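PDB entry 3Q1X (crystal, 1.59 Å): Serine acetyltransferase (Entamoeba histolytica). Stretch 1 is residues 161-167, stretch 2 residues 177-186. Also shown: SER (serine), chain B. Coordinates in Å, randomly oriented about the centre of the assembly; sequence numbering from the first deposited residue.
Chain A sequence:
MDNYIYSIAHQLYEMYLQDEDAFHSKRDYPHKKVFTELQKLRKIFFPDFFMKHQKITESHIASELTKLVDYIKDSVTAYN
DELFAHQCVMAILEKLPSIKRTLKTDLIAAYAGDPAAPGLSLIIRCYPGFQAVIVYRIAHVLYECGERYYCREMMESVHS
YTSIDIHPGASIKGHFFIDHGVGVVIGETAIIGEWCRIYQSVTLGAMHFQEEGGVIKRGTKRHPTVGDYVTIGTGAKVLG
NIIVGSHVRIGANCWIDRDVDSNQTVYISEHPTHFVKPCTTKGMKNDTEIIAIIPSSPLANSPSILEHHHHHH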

# COMPACT_ATOMS: atom_id res chain seq x y z
N TYR A 161 -5.27 2.18 1.95
CA TYR A 161 -4.84 2.17 3.35
C TYR A 161 -4.09 0.89 3.79
O TYR A 161 -3.16 0.98 4.60
CB TYR A 161 -6.04 2.47 4.27
CG TYR A 161 -5.66 2.72 5.70
CD1 TYR A 161 -4.94 3.86 6.06
CD2 TYR A 161 -5.99 1.81 6.70
CE1 TYR A 161 -4.56 4.10 7.38
CE2 TYR A 161 -5.62 2.03 8.03
CZ TYR A 161 -4.92 3.18 8.36
OH TYR A 161 -4.54 3.40 9.67
N THR A 162 -4.47 -0.26 3.25
CA THR A 162 -4.01 -1.57 3.74
C THR A 162 -3.41 -2.44 2.63
O THR A 162 -2.82 -3.48 2.91
CB THR A 162 -5.19 -2.37 4.31
OG1 THR A 162 -6.12 -2.64 3.26
CG2 THR A 162 -5.89 -1.60 5.43
N SER A 163 -3.59 -2.01 1.38
CA SER A 163 -3.15 -2.79 0.19
C SER A 163 -3.88 -4.13 0.06
O SER A 163 -3.40 -5.03 -0.65
CB SER A 163 -1.62 -2.99 0.17
OG SER A 163 -0.93 -1.79 0.44
N ILE A 164 -5.00 -4.25 0.77
CA ILE A 164 -5.93 -5.38 0.68
C ILE A 164 -7.07 -4.99 -0.26
O ILE A 164 -7.68 -3.92 -0.10
CB ILE A 164 -6.48 -5.78 2.07
CG1 ILE A 164 -5.34 -6.15 3.03
CG2 ILE A 164 -7.50 -6.93 1.95
CD1 ILE A 164 -5.80 -6.31 4.47
N ASP A 165 -7.35 -5.86 -1.22
CA ASP A 165 -8.19 -5.56 -2.37
C ASP A 165 -9.37 -6.51 -2.39
O ASP A 165 -9.29 -7.59 -2.96
CB ASP A 165 -7.36 -5.70 -3.66
CG ASP A 165 -8.02 -5.06 -4.88
OD1 ASP A 165 -9.20 -4.61 -4.81
OD2 ASP A 165 -7.34 -4.99 -5.93
N ILE A 166 -10.46 -6.11 -1.75
CA ILE A 166 -11.63 -6.97 -1.62
C ILE A 166 -12.77 -6.30 -2.35
O ILE A 166 -13.21 -5.21 -1.95
CB ILE A 166 -12.05 -7.18 -0.13
CG1 ILE A 166 -10.91 -7.80 0.68
CG2 ILE A 166 -13.31 -8.05 -0.05
CD1 ILE A 166 -11.25 -8.01 2.16
N HIS A 167 -13.25 -6.91 -3.42
CA HIS A 167 -14.39 -6.36 -4.14
C HIS A 167 -15.64 -6.40 -3.26
O HIS A 167 -15.88 -7.42 -2.60
CB HIS A 167 -14.66 -7.09 -5.45
CG HIS A 167 -15.65 -6.40 -6.32
ND1 HIS A 167 -15.29 -5.62 -7.39
CD2 HIS A 167 -17.00 -6.30 -6.22
CE1 HIS A 167 -16.38 -5.11 -7.95
NE2 HIS A 167 -17.43 -5.51 -7.25
N PHE A 177 -10.04 -14.10 8.86
CA PHE A 177 -8.77 -13.46 9.20
C PHE A 177 -7.81 -13.36 8.02
O PHE A 177 -7.44 -14.38 7.43
CB PHE A 177 -8.10 -14.19 10.37
CG PHE A 177 -6.77 -13.61 10.80
CD1 PHE A 177 -6.60 -12.23 10.99
CD2 PHE A 177 -5.70 -14.45 11.09
CE1 PHE A 177 -5.36 -11.71 11.41
CE2 PHE A 177 -4.46 -13.94 11.51
CZ PHE A 177 -4.30 -12.57 11.67
N ILE A 178 -7.42 -12.13 7.69
CA ILE A 178 -6.32 -11.87 6.78
C ILE A 178 -5.12 -11.40 7.61
O ILE A 178 -5.18 -10.35 8.23
CB ILE A 178 -6.67 -10.80 5.71
CG1 ILE A 178 -7.83 -11.26 4.81
CG2 ILE A 178 -5.44 -10.46 4.88
CD1 ILE A 178 -8.58 -10.13 4.14
N ASP A 179 -4.06 -12.19 7.64
CA ASP A 179 -2.83 -11.80 8.32
C ASP A 179 -1.88 -11.15 7.35
O ASP A 179 -1.67 -11.66 6.24
CB ASP A 179 -2.16 -13.03 8.95
CG ASP A 179 -1.18 -12.66 10.05
OD1 ASP A 179 -1.02 -11.46 10.41
OD2 ASP A 179 -0.55 -13.59 10.58
N HIS A 180 -1.30 -10.03 7.78
CA HIS A 180 -0.33 -9.23 7.00
C HIS A 180 -1.02 -8.48 5.86
O HIS A 180 -1.11 -7.25 5.88
CB HIS A 180 0.86 -10.08 6.55
CG HIS A 180 1.70 -10.55 7.69
ND1 HIS A 180 1.82 -11.88 8.04
CD2 HIS A 180 2.44 -9.86 8.59
CE1 HIS A 180 2.62 -11.99 9.09
NE2 HIS A 180 3.01 -10.77 9.45
N GLY A 181 -1.51 -9.22 4.87
CA GLY A 181 -2.58 -8.72 4.02
C GLY A 181 -2.16 -8.06 2.73
O GLY A 181 -2.92 -8.07 1.76
N VAL A 182 -0.98 -7.45 2.69
CA VAL A 182 -0.57 -6.77 1.46
C VAL A 182 -0.64 -7.72 0.27
O VAL A 182 -0.07 -8.83 0.31
CB VAL A 182 0.80 -6.09 1.59
CG1 VAL A 182 1.30 -5.63 0.23
CG2 VAL A 182 0.70 -4.89 2.53
N GLY A 183 -1.33 -7.29 -0.78
CA GLY A 183 -1.44 -8.05 -2.02
C GLY A 183 -2.59 -9.03 -2.09
O GLY A 183 -2.77 -9.68 -3.13
N VAL A 184 -3.36 -9.16 -1.01
CA VAL A 184 -4.60 -9.94 -1.04
C VAL A 184 -5.59 -9.34 -2.04
O VAL A 184 -5.87 -8.14 -2.03
CB VAL A 184 -5.23 -10.08 0.38
CG1 VAL A 184 -6.63 -10.66 0.33
CG2 VAL A 184 -4.34 -10.95 1.24
N VAL A 185 -6.10 -10.20 -2.92
CA VAL A 185 -7.11 -9.81 -3.89
C VAL A 185 -8.25 -10.81 -3.81
O VAL A 185 -8.04 -12.02 -3.95
CB VAL A 185 -6.54 -9.73 -5.34
CG1 VAL A 185 -7.65 -9.57 -6.37
CG2 VAL A 185 -5.55 -8.58 -5.46
N ILE A 186 -9.46 -10.31 -3.58
CA ILE A 186 -10.64 -11.16 -3.46
C ILE A 186 -11.70 -10.57 -4.40
O ILE A 186 -12.17 -9.46 -4.18
CB ILE A 186 -11.14 -11.27 -1.99
CG1 ILE A 186 -10.04 -11.80 -1.06
CG2 ILE A 186 -12.40 -12.14 -1.91
CD1 ILE A 186 -10.42 -11.85 0.40
N SER B . 1.65 -13.29 12.14
CA SER B . 2.16 -14.69 12.11
C SER B . 3.22 -14.90 13.19
O SER B . 3.61 -13.97 13.89
CB SER B . 2.74 -15.03 10.73
OG SER B . 3.89 -14.25 10.46
OXT SER B . 3.71 -16.01 13.38
O HOH W 1 -2.07 -4.95 5.11
O HOH W 2 -4.03 -6.21 -2.99

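The two stretches run side by side in parallel, and the backbone does most of the bonding. Asp165 pairs with Val185 and Ile166 with Ile186, their CA atoms 4.6 and 4.7 Å apart. As parallel pairing requires, one strand's donors and acceptors reach to residues that flank their partner: Asp165 N donates to Val184 O (2.8 Å), and Asp165 O accepts from Ile186 N (2.8 Å). His167 N then donates to Ile186 O at 2.9 Å, with a nearly straight angle of 173°. Asp165 O also receives a CA-H contact from Val185 CA at 3.2 Å, so this carbonyl is doubly engaged.

Ahead of the strands, the ladder continues between loops. Ser163 leaves the helix with positive phi, and its carbonyl accepts from Gly183 N, the O to N distance being 3.1 Å. Gly183 lies inside a type II turn, closed by Val184 N donating to Gly181 O (3.0 Å). At the backbone angles of both glycines a CB would be jammed against the preceding carbonyl oxygen; at Gly181 it would also come within 2.8 Å of Ile164 CD1. The absent side chain thus leaves room for the isoleucine, whose CG1 lies 3.3 Å from Gly181 O.

Two waters add further donors. One donates to Thr162 O at 2.8 Å and to His180 O at 2.6 Å, tying the helix end to the loop. The other donates to Ser163 O at 2.7 Å and Val184 O at 2.8 Å, giving each of these carbonyls a second donor beside its direct backbone bond. Thr162 OG1 accepts from Ile164 N at 3.2 Å, satisfying an amide just beyond the helix; this hydroxyl and Ser163 OG also bond elsewhere in the structure.

Between these polar links, branched aliphatic side chains fill the buried space without adding polar groups to satisfy. Ile178 CD1 meets Ile164 CG2 at 4.0 Å and Ile166 CD1 at 3.9 Å, while Ile164 CG2 approaches Val184 CG1 at 4.2 Å. Ile166 and Ile186 share one face of the sheet, where CG1 of the former lies 4.1 Å from CD1 of the latter. Asp165 and Val185 occupy the other, with Asp165 CB 3.8 Å from Val185 CG2.

Asp179 and His180 point away from stretch 1 and meet the bound serine instead. Asp179 OD2 accepts from the ligand N at 2.7 Å, a carboxylate suited to an amino group, and serine OG lies at the edge of the imidazole, 2.9 Å from His180 CE1. Serine is a substrate expected of a serine acetyltransferase.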